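Local coordinates for protein pseudopodium-enriched atypical kinase 1 (PDB 6BHC) that is a pseudokinase with a protein-kinase fold and an unusual catalytic cleft, whose kinase fold dimerizes and which probably acts more by assembling partners than by phosphotransfer, at residues L183-C188 with D408-Q413; C202-E207 with L238-F243; L264-I269 with S338-I343; P293-E298 with C331-N336. The protein carries 1 engineered substitution. All coordinates share one frame; numbering follows the deposited sequence.

Contact 1. Residues L183-C188 with D408-Q413; sequences LLLQLC and DWLCAQ
L410 reaches from helix 406-417 to helix 173-194 and meets L185 and Q186 with a single methyl, CD1. That methyl lies 4.2 Å from L185 CD2 and 4.3 Å from Q186 CG, so the close part of the contact is one methyl set against two neighbouring residues of the other helix. The two leucine side chains slide past one another in opposite senses; L185 CG stands opposite its own backbone N (chi1 -177°), which sends the branch out toward L410. Helix 173-194 corresponds to the long αE helix of the kinase C-lobe, while helix 406-417 follows much later in the chain, well after helix 343-354. Backbones stay apart, L185 CA to L410 CA being 8.7 Å, and W355 touches both leucines. Beyond L410 the contact thins quickly: Q413 is partly exposed, and Q413 NE2 stays 6.6 Å from L185 CD2. The amide of Q186 is engaged elsewhere, NE2 donating to T236 O and OE1 accepting from L238 N.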
loop_
_atom_site.group_PDB
_atom_site.type_symbol
_atom_site.label_atom_id
_atom_site.label_comp_id
_atom_site.label_asym_id
_atom_site.label_seq_id
_atom_site.Cartn_x
_atom_site.Cartn_y
_atom_site.Cartn_z
ATOM N N LEU A 183 -15.182 -8.464 -18.731
ATOM C CA LEU A 183 -15.355 -9.892 -18.972
ATOM C C LEU A 183 -14.588 -10.336 -20.211
ATOM O O LEU A 183 -13.958 -11.400 -20.210
ATOM C CB LEU A 183 -16.839 -10.231 -19.109
ATOM C CG LEU A 183 -17.697 -9.998 -17.864
ATOM C CD1 LEU A 183 -19.120 -10.488 -18.091
ATOM C CD2 LEU A 183 -17.077 -10.672 -16.648
ATOM N N LEU A 184 -14.626 -9.533 -21.277
ATOM C CA LEU A 184 -13.885 -9.875 -22.486
ATOM C C LEU A 184 -12.384 -9.878 -22.237
ATOM O O LEU A 184 -11.657 -10.680 -22.836
ATOM C CB LEU A 184 -14.238 -8.902 -23.611
ATOM C CG LEU A 184 -15.647 -9.009 -24.204
ATOM C CD1 LEU A 184 -15.904 -7.876 -25.191
ATOM C CD2 LEU A 184 -15.850 -10.360 -24.873
ATOM N N LEU A 185 -11.904 -8.993 -21.360
ATOM C CA LEU A 185 -10.483 -8.970 -21.027
ATOM C C LEU A 185 -10.058 -10.260 -20.336
ATOM O O LEU A 185 -8.981 -10.798 -20.618
ATOM C CB LEU A 185 -10.175 -7.760 -20.146
ATOM C CG LEU A 185 -8.707 -7.550 -19.777
ATOM C CD1 LEU A 185 -7.880 -7.383 -21.034
ATOM C CD2 LEU A 185 -8.547 -6.345 -18.865
ATOM N N GLN A 186 -10.889 -10.770 -19.423
ATOM C CA GLN A 186 -10.572 -12.036 -18.770
ATOM C C GLN A 186 -10.626 -13.195 -19.757
ATOM O O GLN A 186 -9.826 -14.134 -19.662
ATOM C CB GLN A 186 -11.529 -12.282 -17.607
ATOM C CG GLN A 186 -11.478 -11.221 -16.524
ATOM C CD GLN A 186 -12.429 -11.517 -15.386
ATOM O OE1 GLN A 186 -12.278 -12.510 -14.674
ATOM N NE2 GLN A 186 -13.425 -10.659 -15.215
ATOM N N LEU A 187 -11.562 -13.149 -20.709
ATOM C CA LEU A 187 -11.635 -14.189 -21.729
ATOM C C LEU A 187 -10.364 -14.221 -22.565
ATOM O O LEU A 187 -9.805 -15.293 -22.826
ATOM C CB LEU A 187 -12.859 -13.969 -22.620
ATOM C CG LEU A 187 -12.988 -14.911 -23.821
ATOM C CD1 LEU A 187 -13.099 -16.360 -23.366
ATOM C CD2 LEU A 187 -14.177 -14.527 -24.691
ATOM N N CYS A 188 -9.888 -13.049 -22.993
ATOM C CA CYS A 188 -8.658 -12.996 -23.775
ATOM C C CYS A 188 -7.476 -13.533 -22.981
ATOM O O CYS A 188 -6.591 -14.189 -23.542
ATOM C CB CYS A 188 -8.397 -11.563 -24.244
ATOM S SG CYS A 188 -9.639 -10.952 -25.412
ATOM N N ASP A 408 -8.227 -3.726 -10.049
ATOM C CA ASP A 408 -6.917 -3.192 -9.689
ATOM C C ASP A 408 -5.801 -4.109 -10.169
ATOM O O ASP A 408 -4.776 -3.641 -10.680
ATOM C CB ASP A 408 -6.825 -2.992 -8.176
ATOM C CG ASP A 408 -7.872 -2.034 -7.648
ATOM O OD1 ASP A 408 -8.305 -1.144 -8.410
ATOM O OD2 ASP A 408 -8.256 -2.170 -6.467
ATOM N N TRP A 409 -5.979 -5.420 -10.003
ATOM C CA TRP A 409 -4.994 -6.376 -10.494
ATOM C C TRP A 409 -4.844 -6.275 -12.007
ATOM O O TRP A 409 -3.727 -6.176 -12.527
ATOM C CB TRP A 409 -5.401 -7.789 -10.073
ATOM C CG TRP A 409 -4.553 -8.889 -10.639
ATOM C CD1 TRP A 409 -3.258 -8.799 -11.068
ATOM C CD2 TRP A 409 -4.948 -10.250 -10.842
ATOM N NE1 TRP A 409 -2.825 -10.020 -11.523
ATOM C CE2 TRP A 409 -3.844 -10.928 -11.396
ATOM C CE3 TRP A 409 -6.129 -10.962 -10.610
ATOM C CZ2 TRP A 409 -3.887 -12.283 -11.720
ATOM C CZ3 TRP A 409 -6.169 -12.306 -10.929
ATOM C CH2 TRP A 409 -5.055 -12.952 -11.477
ATOM N N LEU A 410 -5.966 -6.286 -12.732
ATOM C CA LEU A 410 -5.907 -6.225 -14.189
ATOM C C LEU A 410 -5.277 -4.921 -14.665
ATOM O O LEU A 410 -4.539 -4.906 -15.658
ATOM C CB LEU A 410 -7.310 -6.396 -14.775
ATOM C CG LEU A 410 -8.038 -7.686 -14.384
ATOM C CD1 LEU A 410 -9.425 -7.751 -15.008
ATOM C CD2 LEU A 410 -7.218 -8.908 -14.770
ATOM N N CYS A 411 -5.551 -3.815 -13.968
ATOM C CA CYS A 411 -4.936 -2.545 -14.338
ATOM C C CYS A 411 -3.431 -2.577 -14.107
ATOM O O CYS A 411 -2.662 -2.039 -14.913
ATOM C CB CYS A 411 -5.577 -1.401 -13.553
ATOM S SG CYS A 411 -4.957 0.240 -13.991
ATOM N N ALA A 412 -2.992 -3.208 -13.014
ATOM C CA ALA A 412 -1.561 -3.358 -12.775
ATOM C C ALA A 412 -0.911 -4.227 -13.844
ATOM O O ALA A 412 0.219 -3.955 -14.263
ATOM C CB ALA A 412 -1.315 -3.941 -11.384
ATOM N N GLN A 413 -1.604 -5.280 -14.294
ATOM C CA GLN A 413 -1.072 -6.109 -15.372
ATOM C C GLN A 413 -0.845 -5.290 -16.632
ATOM O O GLN A 413 0.167 -5.457 -17.321
ATOM C CB GLN A 413 -2.021 -7.269 -15.675
ATOM C CG GLN A 413 -2.020 -8.395 -14.662
ATOM C CD GLN A 413 -2.776 -9.615 -15.161
ATOM O OE1 GLN A 413 -2.856 -10.633 -14.475
ATOM N NE2 GLN A 413 -3.332 -9.516 -16.364
#

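Contact 2. Residues C202-E207 with L238-F243; sequences CDLRLE and LIVSNF
The carboxylate of D203, which comes close to the amide of N242, is gripped side-on by R205: NE donates to OD1 at 2.8 Å, nearly straight at 169°, and NH2 donates to OD2, also at 2.8 Å. Both oxygens are met on their syn sides, and OD1 lies in the guanidinium plane. On its far flank R205 turns NH1 to E207, completing a salt-bridge network, although the modelled separation there is too short to carry weight. Across the gap D203 OD2 comes within 3.4 Å of N242 ND2, but the angle is poor and the carboxylate and amide planes stand 79° apart, which argues for proximity without a bond; N242 ND2 instead donates to N208 OD1. By sequence, H201-C202-D203 falls at the kinase HRD motif and N242-F243-S244 at the DFG motif, so an asparagine stands where active kinases carry the metal-binding aspartate. With alanine in place of D203, R205 NE and NH2 would probably lose their carboxylate mate, and the guanidinium would be held less firmly, on the E207 side alone of this network. Alongside this polar face, L204 CD2 packs on V240 CG1 at 4.3 Å, and V240 also touches L209 of strand 209-212.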
loop_
_atom_site.group_PDB
_atom_site.type_symbol
_atom_site.label_atom_id
_atom_site.label_comp_id
_atom_site.label_asym_id
_atom_site.label_seq_id
_atom_site.Cartn_x
_atom_site.Cartn_y
_atom_site.Cartn_z
ATOM N N CYS A 202 -12.808 -23.751 -29.660
ATOM C CA CYS A 202 -13.700 -24.115 -30.762
ATOM C C CYS A 202 -15.174 -24.160 -30.376
ATOM O O CYS A 202 -16.005 -24.557 -31.203
ATOM C CB CYS A 202 -13.314 -25.459 -31.391
ATOM S SG CYS A 202 -11.665 -25.497 -32.108
ATOM N N ASP A 203 -15.532 -23.765 -29.160
ATOM C CA ASP A 203 -16.933 -23.756 -28.751
ATOM C C ASP A 203 -17.162 -22.618 -27.758
ATOM O O ASP A 203 -17.741 -22.801 -26.685
ATOM C CB ASP A 203 -17.340 -25.108 -28.166
ATOM C CG ASP A 203 -18.846 -25.264 -28.054
ATOM O OD1 ASP A 203 -19.567 -24.674 -28.887
ATOM O OD2 ASP A 203 -19.306 -25.974 -27.135
ATOM N N LEU A 204 -16.705 -21.422 -28.113
ATOM C CA LEU A 204 -16.842 -20.252 -27.252
ATOM C C LEU A 204 -18.268 -19.728 -27.370
ATOM O O LEU A 204 -18.607 -19.011 -28.313
ATOM C CB LEU A 204 -15.821 -19.188 -27.630
ATOM C CG LEU A 204 -14.363 -19.542 -27.331
ATOM C CD1 LEU A 204 -13.425 -18.448 -27.818
ATOM C CD2 LEU A 204 -14.173 -19.791 -25.841
ATOM N N ARG A 205 -19.111 -20.097 -26.410
ATOM C CA ARG A 205 -20.482 -19.618 -26.333
ATOM C C ARG A 205 -20.736 -19.071 -24.936
ATOM O O ARG A 205 -20.077 -19.467 -23.970
ATOM C CB ARG A 205 -21.485 -20.730 -26.678
ATOM C CG ARG A 205 -21.469 -21.116 -28.153
ATOM C CD ARG A 205 -22.433 -22.252 -28.481
ATOM N NE ARG A 205 -21.962 -23.542 -27.984
ATOM C CZ ARG A 205 -22.532 -24.216 -26.991
ATOM N NH1 ARG A 205 -23.607 -23.729 -26.387
ATOM N NH2 ARG A 205 -22.033 -25.383 -26.606
ATOM N N LEU A 206 -21.694 -18.146 -24.838
ATOM C CA LEU A 206 -21.908 -17.437 -23.579
ATOM C C LEU A 206 -22.324 -18.382 -22.458
ATOM O O LEU A 206 -22.036 -18.114 -21.287
ATOM C CB LEU A 206 -22.950 -16.334 -23.766
ATOM C CG LEU A 206 -22.535 -15.163 -24.663
ATOM C CD1 LEU A 206 -23.629 -14.106 -24.723
ATOM C CD2 LEU A 206 -21.226 -14.554 -24.185
ATOM N N GLU A 207 -22.989 -19.489 -22.790
ATOM C CA GLU A 207 -23.363 -20.475 -21.784
ATOM C C GLU A 207 -22.195 -21.353 -21.351
ATOM O O GLU A 207 -22.349 -22.137 -20.408
ATOM C CB GLU A 207 -24.511 -21.352 -22.301
ATOM C CG GLU A 207 -24.261 -22.007 -23.655
ATOM C CD GLU A 207 -24.638 -21.117 -24.830
ATOM O OE1 GLU A 207 -24.789 -19.892 -24.636
ATOM O OE2 GLU A 207 -24.786 -21.647 -25.952
ATOM N N LEU A 238 -14.528 -14.409 -14.476
ATOM C CA LEU A 238 -14.941 -15.224 -15.609
ATOM C C LEU A 238 -14.086 -16.481 -15.687
ATOM O O LEU A 238 -12.874 -16.439 -15.461
ATOM C CB LEU A 238 -14.837 -14.429 -16.915
ATOM C CG LEU A 238 -15.269 -15.120 -18.215
ATOM C CD1 LEU A 238 -15.991 -14.145 -19.136
ATOM C CD2 LEU A 238 -14.075 -15.732 -18.934
ATOM N N ILE A 239 -14.727 -17.601 -16.013
ATOM C CA ILE A 239 -14.065 -18.896 -16.078
ATOM C C ILE A 239 -14.496 -19.592 -17.362
ATOM O O ILE A 239 -15.693 -19.826 -17.575
ATOM C CB ILE A 239 -14.383 -19.761 -14.847
ATOM C CG1 ILE A 239 -13.629 -19.231 -13.622
ATOM C CG2 ILE A 239 -14.038 -21.210 -15.107
ATOM C CD1 ILE A 239 -13.785 -20.082 -12.380
ATOM N N VAL A 240 -13.527 -19.910 -18.217
ATOM C CA VAL A 240 -13.800 -20.617 -19.464
ATOM C C VAL A 240 -13.937 -22.103 -19.168
ATOM O O VAL A 240 -13.087 -22.695 -18.493
ATOM C CB VAL A 240 -12.688 -20.359 -20.494
ATOM C CG1 VAL A 240 -13.043 -20.996 -21.830
ATOM C CG2 VAL A 240 -12.440 -18.867 -20.655
ATOM N N SER A 241 -15.006 -22.713 -19.675
ATOM C CA SER A 241 -15.276 -24.117 -19.418
ATOM C C SER A 241 -15.724 -24.788 -20.708
ATOM O O SER A 241 -15.772 -24.166 -21.776
ATOM C CB SER A 241 -16.335 -24.286 -18.322
ATOM O OG SER A 241 -17.603 -23.856 -18.780
ATOM N N ASN A 242 -16.053 -26.074 -20.591
ATOM C CA ASN A 242 -16.538 -26.893 -21.694
ATOM C C ASN A 242 -15.510 -26.996 -22.813
ATOM O O ASN A 242 -15.600 -26.286 -23.820
ATOM C CB ASN A 242 -17.860 -26.350 -22.236
ATOM C CG ASN A 242 -18.525 -27.311 -23.196
ATOM O OD1 ASN A 242 -18.079 -28.448 -23.357
ATOM N ND2 ASN A 242 -19.606 -26.869 -23.828
ATOM N N PHE A 243 -14.540 -27.892 -22.646
ATOM C CA PHE A 243 -13.525 -28.161 -23.656
ATOM C C PHE A 243 -13.835 -29.419 -24.460
ATOM O O PHE A 243 -12.916 -30.143 -24.861
ATOM C CB PHE A 243 -12.148 -28.268 -23.000
ATOM C CG PHE A 243 -11.605 -26.953 -22.516
ATOM C CD1 PHE A 243 -12.077 -26.379 -21.347
ATOM C CD2 PHE A 243 -10.621 -26.292 -23.232
ATOM C CE1 PHE A 243 -11.579 -25.168 -20.903
ATOM C CE2 PHE A 243 -10.119 -25.081 -22.795
ATOM C CZ PHE A 243 -10.598 -24.519 -21.628
#

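Contact 3. Residues L264-I269 with S338-I343; sequences LAPEII and SERILI
E267 and R340 form the salt bridge that, in protein kinases, ties the glutamate of the APE motif to an arginine late in the C-lobe; here A265-P266-E267 spells that motif, and R340 sits in the loop ahead of helix 343-354. From its CB, R340 starts with CG swung opposite the backbone N (chi1 -170°), a course that carries the chain toward the 264-269 segment. CG passes the carbonyl oxygen of C331, and CD lies 3.2 Å from L332 O, so the aliphatic stem runs along the last turn of helix 322-332. The chain bends at chi3, about the CG-CD bond, and NE then donates to N334 O; past it the guanidinium meets E267 end-on, one nitrogen to each oxygen: NH2 to OE1 at 2.8 Å with an N-H...O angle of 154°, and NH1 to OE2 at 3.0 Å, less straight. Each oxygen uses its syn lone pair, yet the carboxylate and guanidinium planes are twisted 33° apart, so the pairing is not flat. NH1 has a second acceptor in K276 O. A glutamine at E267 would probably weaken this grip, since the negative charge and one of the two acceptor oxygens would be lost to R340. Beside the bridge, P266 CD stands 3.8 Å from R340 NH2, and the methyl CB of A265 comes to 3.6 Å from R340 NH1.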
loop_
_atom_site.group_PDB
_atom_site.type_symbol
_atom_site.label_atom_id
_atom_site.label_comp_id
_atom_site.label_asym_id
_atom_site.label_seq_id
_atom_site.Cartn_x
_atom_site.Cartn_y
_atom_site.Cartn_z
ATOM N N LEU A 264 -18.575 -20.761 -37.096
ATOM C CA LEU A 264 -17.359 -21.272 -37.709
ATOM C C LEU A 264 -16.726 -20.197 -38.581
ATOM O O LEU A 264 -17.418 -19.512 -39.340
ATOM C CB LEU A 264 -17.647 -22.518 -38.548
ATOM C CG LEU A 264 -18.129 -23.757 -37.795
ATOM C CD1 LEU A 264 -18.305 -24.923 -38.759
ATOM C CD2 LEU A 264 -17.158 -24.107 -36.676
ATOM N N ALA A 265 -15.408 -20.054 -38.465
ATOM C CA ALA A 265 -14.694 -19.050 -39.234
ATOM C C ALA A 265 -14.817 -19.341 -40.730
ATOM O O ALA A 265 -15.000 -20.494 -41.134
ATOM C CB ALA A 265 -13.225 -19.012 -38.819
ATOM N N PRO A 266 -14.732 -18.310 -41.577
ATOM C CA PRO A 266 -14.923 -18.532 -43.021
ATOM C C PRO A 266 -13.932 -19.505 -43.634
ATOM O O PRO A 266 -14.288 -20.209 -44.588
ATOM C CB PRO A 266 -14.765 -17.124 -43.612
ATOM C CG PRO A 266 -15.100 -16.203 -42.490
ATOM C CD PRO A 266 -14.600 -16.880 -41.250
ATOM N N GLU A 267 -12.700 -19.572 -43.122
ATOM C CA GLU A 267 -11.721 -20.480 -43.712
ATOM C C GLU A 267 -12.103 -21.939 -43.490
ATOM O O GLU A 267 -11.729 -22.804 -44.290
ATOM C CB GLU A 267 -10.324 -20.198 -43.155
ATOM C CG GLU A 267 -10.164 -20.420 -41.657
ATOM C CD GLU A 267 -10.502 -19.191 -40.836
ATOM O OE1 GLU A 267 -11.178 -18.280 -41.363
ATOM O OE2 GLU A 267 -10.084 -19.129 -39.660
ATOM N N ILE A 268 -12.853 -22.230 -42.425
ATOM C CA ILE A 268 -13.295 -23.598 -42.178
ATOM C C ILE A 268 -14.308 -24.037 -43.230
ATOM O O ILE A 268 -14.369 -25.220 -43.590
ATOM C CB ILE A 268 -13.869 -23.716 -40.752
ATOM C CG1 ILE A 268 -12.833 -23.261 -39.721
ATOM C CG2 ILE A 268 -14.312 -25.141 -40.458
ATOM C CD1 ILE A 268 -11.564 -24.083 -39.725
ATOM N N ILE A 269 -15.100 -23.103 -43.751
ATOM C CA ILE A 269 -16.165 -23.454 -44.685
ATOM C C ILE A 269 -15.671 -23.520 -46.129
ATOM O O ILE A 269 -16.171 -24.333 -46.913
ATOM C CB ILE A 269 -17.326 -22.454 -44.547
ATOM C CG1 ILE A 269 -17.735 -22.318 -43.080
ATOM C CG2 ILE A 269 -18.517 -22.888 -45.396
ATOM C CD1 ILE A 269 -18.822 -21.296 -42.840
ATOM N N SER A 338 -5.114 -14.472 -42.040
ATOM C CA SER A 338 -3.810 -13.821 -41.933
ATOM C C SER A 338 -3.934 -12.360 -41.521
ATOM O O SER A 338 -3.000 -11.807 -40.930
ATOM C CB SER A 338 -3.055 -13.935 -43.257
ATOM O OG SER A 338 -3.765 -13.297 -44.305
ATOM N N GLU A 339 -5.065 -11.720 -41.822
ATOM C CA GLU A 339 -5.320 -10.349 -41.404
ATOM C C GLU A 339 -6.120 -10.257 -40.110
ATOM O O GLU A 339 -6.170 -9.180 -39.507
ATOM C CB GLU A 339 -6.052 -9.580 -42.513
ATOM C CG GLU A 339 -5.207 -9.311 -43.753
ATOM C CD GLU A 339 -4.342 -8.067 -43.625
ATOM O OE1 GLU A 339 -4.182 -7.351 -44.636
ATOM O OE2 GLU A 339 -3.828 -7.799 -42.518
ATOM N N ARG A 340 -6.742 -11.349 -39.675
ATOM C CA ARG A 340 -7.464 -11.355 -38.410
ATOM C C ARG A 340 -6.489 -11.147 -37.257
ATOM O O ARG A 340 -5.456 -11.818 -37.178
ATOM C CB ARG A 340 -8.220 -12.673 -38.246
ATOM C CG ARG A 340 -9.203 -12.720 -37.087
ATOM C CD ARG A 340 -9.926 -14.059 -37.074
ATOM N NE ARG A 340 -10.445 -14.390 -38.398
ATOM C CZ ARG A 340 -10.746 -15.620 -38.803
ATOM N NH1 ARG A 340 -10.582 -16.651 -37.986
ATOM N NH2 ARG A 340 -11.207 -15.820 -40.030
ATOM N N ILE A 341 -6.814 -10.206 -36.365
ATOM C CA ILE A 341 -5.884 -9.859 -35.295
ATOM C C ILE A 341 -5.740 -11.021 -34.318
ATOM O O ILE A 341 -6.598 -11.907 -34.213
ATOM C CB ILE A 341 -6.326 -8.581 -34.565
ATOM C CG1 ILE A 341 -7.659 -8.809 -33.848
ATOM C CG2 ILE A 341 -6.415 -7.413 -35.537
ATOM C CD1 ILE A 341 -8.030 -7.694 -32.889
ATOM N N LEU A 342 -4.626 -11.010 -33.591
ATOM C CA LEU A 342 -4.344 -12.016 -32.581
ATOM C C LEU A 342 -5.087 -11.699 -31.287
ATOM O O LEU A 342 -5.477 -10.557 -31.026
ATOM C CB LEU A 342 -2.840 -12.099 -32.315
ATOM C CG LEU A 342 -1.976 -12.674 -33.438
ATOM C CD1 LEU A 342 -0.503 -12.395 -33.182
ATOM C CD2 LEU A 342 -2.219 -14.166 -33.571
ATOM N N ILE A 343 -5.273 -12.734 -30.464
ATOM C CA ILE A 343 -5.999 -12.558 -29.212
ATOM C C ILE A 343 -5.219 -11.690 -28.231
ATOM O O ILE A 343 -5.810 -11.130 -27.301
ATOM C CB ILE A 343 -6.346 -13.926 -28.590
ATOM C CG1 ILE A 343 -7.609 -13.819 -27.733
ATOM C CG2 ILE A 343 -5.184 -14.459 -27.762
ATOM C CD1 ILE A 343 -8.868 -13.541 -28.529
#

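Contact 4. Residues P293-E298 with C331-N336; sequences PNPFDE and CLLNPN
The short helix 295-298, which follows the helix 277-289 (αF in kinase nomenclature), meets the C-terminal end of helix 322-332 in the C-lobe. L333, the first residue to leave helical geometry, carries one whole side of the contact. With CG opposite its carbonyl carbon (chi1 -66°) and an extended second torsion, L333 presents its two methyls to different partners: CD1 lies 4.3 Å from P295 CG, and CD2 lies 4.0 Å from F296 CE2. The second approach comes at the edge of the phenyl ring, near its plane, and the F296 and L333 side chains run past each other in opposite directions. The ring also meets K303 in a cation-pi contact and F280, its plane inclined by about 40°. Local polar bonds set the backbone on each side. N294 caps helix 295-298 through OD1, a weak bond to F296 N at 3.3 Å, while N294 O accepts from both D297 N and E298 N. On the other segment N334 OD1 takes N336 N at 2.9 Å in an Asx turn, and L333 O is bonded by Y307 OH. What joins the segments is therefore apolar and short-ranged, so it probably depends on the fit of two methyls against proline and ring edge and not on any directional bond.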
loop_
_atom_site.group_PDB
_atom_site.type_symbol
_atom_site.label_atom_id
_atom_site.label_comp_id
_atom_site.label_asym_id
_atom_site.label_seq_id
_atom_site.Cartn_x
_atom_site.Cartn_y
_atom_site.Cartn_z
ATOM N N PRO A 293 -27.925 -9.805 -32.058
ATOM C CA PRO A 293 -27.855 -11.178 -32.565
ATOM C C PRO A 293 -26.489 -11.478 -33.162
ATOM O O PRO A 293 -25.684 -10.585 -33.436
ATOM C CB PRO A 293 -28.951 -11.221 -33.636
ATOM C CG PRO A 293 -29.107 -9.806 -34.069
ATOM C CD PRO A 293 -28.844 -8.968 -32.849
ATOM N N ASN A 294 -26.231 -12.770 -33.337
ATOM C CA ASN A 294 -25.073 -13.236 -34.078
ATOM C C ASN A 294 -25.070 -12.590 -35.463
ATOM O O ASN A 294 -26.046 -12.747 -36.213
ATOM C CB ASN A 294 -25.113 -14.761 -34.188
ATOM C CG ASN A 294 -23.919 -15.344 -34.934
ATOM O OD1 ASN A 294 -22.998 -14.632 -35.332
ATOM N ND2 ASN A 294 -23.930 -16.659 -35.116
ATOM N N PRO A 295 -24.020 -11.847 -35.827
ATOM C CA PRO A 295 -24.025 -11.135 -37.118
ATOM C C PRO A 295 -24.296 -12.028 -38.313
ATOM O O PRO A 295 -24.848 -11.559 -39.318
ATOM C CB PRO A 295 -22.616 -10.530 -37.183
ATOM C CG PRO A 295 -22.190 -10.411 -35.770
ATOM C CD PRO A 295 -22.812 -11.559 -35.036
ATOM N N PHE A 296 -23.923 -13.301 -38.237
ATOM C CA PHE A 296 -24.157 -14.250 -39.313
ATOM C C PHE A 296 -25.507 -14.941 -39.192
ATOM O O PHE A 296 -25.807 -15.842 -39.984
ATOM C CB PHE A 296 -23.016 -15.267 -39.356
ATOM C CG PHE A 296 -21.658 -14.628 -39.421
ATOM C CD1 PHE A 296 -21.102 -14.277 -40.640
ATOM C CD2 PHE A 296 -20.951 -14.351 -38.261
ATOM C CE1 PHE A 296 -19.861 -13.677 -40.704
ATOM C CE2 PHE A 296 -19.709 -13.748 -38.317
ATOM C CZ PHE A 296 -19.162 -13.411 -39.540
ATOM N N ASP A 297 -26.320 -14.541 -38.215
ATOM C CA ASP A 297 -27.738 -14.877 -38.177
ATOM C C ASP A 297 -28.631 -13.709 -38.568
ATOM O O ASP A 297 -29.717 -13.930 -39.114
ATOM C CB ASP A 297 -28.141 -15.364 -36.781
ATOM C CG ASP A 297 -27.622 -16.752 -36.475
ATOM O OD1 ASP A 297 -27.579 -17.592 -37.396
ATOM O OD2 ASP A 297 -27.260 -17.002 -35.306
ATOM N N GLU A 298 -28.202 -12.473 -38.296
ATOM C CA GLU A 298 -28.968 -11.309 -38.730
ATOM C C GLU A 298 -28.796 -11.063 -40.224
ATOM O O GLU A 298 -29.754 -10.693 -40.915
ATOM C CB GLU A 298 -28.548 -10.078 -37.927
ATOM C CG GLU A 298 -29.217 -8.782 -38.355
ATOM C CD GLU A 298 -28.759 -7.595 -37.532
ATOM O OE1 GLU A 298 -27.887 -7.782 -36.658
ATOM O OE2 GLU A 298 -29.271 -6.479 -37.759
ATOM N N CYS A 331 -12.237 -6.411 -36.447
ATOM C CA CYS A 331 -10.918 -7.011 -36.617
ATOM C C CYS A 331 -10.947 -8.504 -36.320
ATOM O O CYS A 331 -10.288 -9.293 -37.009
ATOM C CB CYS A 331 -9.900 -6.309 -35.718
ATOM S SG CYS A 331 -9.592 -4.581 -36.143
ATOM N N LEU A 332 -11.699 -8.911 -35.295
ATOM C CA LEU A 332 -11.817 -10.325 -34.967
ATOM C C LEU A 332 -12.637 -11.092 -35.996
ATOM O O LEU A 332 -12.455 -12.306 -36.133
ATOM C CB LEU A 332 -12.440 -10.494 -33.579
ATOM C CG LEU A 332 -11.607 -10.028 -32.382
ATOM C CD1 LEU A 332 -12.447 -10.026 -31.112
ATOM C CD2 LEU A 332 -10.378 -10.906 -32.208
ATOM N N LEU A 333 -13.532 -10.417 -36.718
ATOM C CA LEU A 333 -14.385 -11.061 -37.705
ATOM C C LEU A 333 -13.862 -10.899 -39.125
ATOM O O LEU A 333 -14.616 -11.099 -40.083
ATOM C CB LEU A 333 -15.812 -10.520 -37.605
ATOM C CG LEU A 333 -16.552 -10.857 -36.311
ATOM C CD1 LEU A 333 -17.939 -10.240 -36.317
ATOM C CD2 LEU A 333 -16.628 -12.365 -36.120
ATOM N N ASN A 334 -12.597 -10.538 -39.280
ATOM C CA ASN A 334 -11.997 -10.432 -40.601
ATOM C C ASN A 334 -12.036 -11.795 -41.284
ATOM O O ASN A 334 -11.513 -12.772 -40.728
ATOM C CB ASN A 334 -10.559 -9.928 -40.492
ATOM C CG ASN A 334 -9.970 -9.534 -41.836
ATOM O OD1 ASN A 334 -10.101 -10.254 -42.826
ATOM N ND2 ASN A 334 -9.315 -8.380 -41.875
ATOM N N PRO A 335 -12.635 -11.909 -42.474
ATOM C CA PRO A 335 -12.727 -13.228 -43.122
ATOM C C PRO A 335 -11.383 -13.806 -43.528
ATOM O O PRO A 335 -11.309 -15.009 -43.806
ATOM C CB PRO A 335 -13.611 -12.958 -44.346
ATOM C CG PRO A 335 -13.451 -11.498 -44.617
ATOM C CD PRO A 335 -13.265 -10.847 -43.277
ATOM N N ASN A 336 -10.322 -12.999 -43.570
ATOM C CA ASN A 336 -8.999 -13.496 -43.912
ATOM C C ASN A 336 -8.233 -13.808 -42.637
ATOM O O ASN A 336 -7.959 -12.886 -41.853
ATOM C CB ASN A 336 -8.238 -12.473 -44.747
ATOM C CG ASN A 336 -6.873 -12.974 -45.179
ATOM O OD1 ASN A 336 -6.620 -14.178 -45.207
ATOM N ND2 ASN A 336 -5.984 -12.048 -45.518
#

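Overall arrangement
From the N terminus, the segment 183-188 opens contact 1, whose partner 408-413 comes last, so the other three contacts lie nested within its loop. Inside that loop contact 2 is the first to open and close, at 202-207 and 238-243, between the catalytic-loop region and the DFG-like stretch. In series with it, contact 3 opens at 264-269 and encloses contact 4 (293-298 with 331-336) before closing at 338-343; none cross. Contacts 3 and 4 have centres about 10 Å apart and touch through R340 and N334. Contact 2 joins contact 1 through Q186 and L238, and C188 packs near I343. Helix 173-194, within the C-lobe, thus links the cleft-side strand 237-240 to helix 343-354 and to helix 406-417.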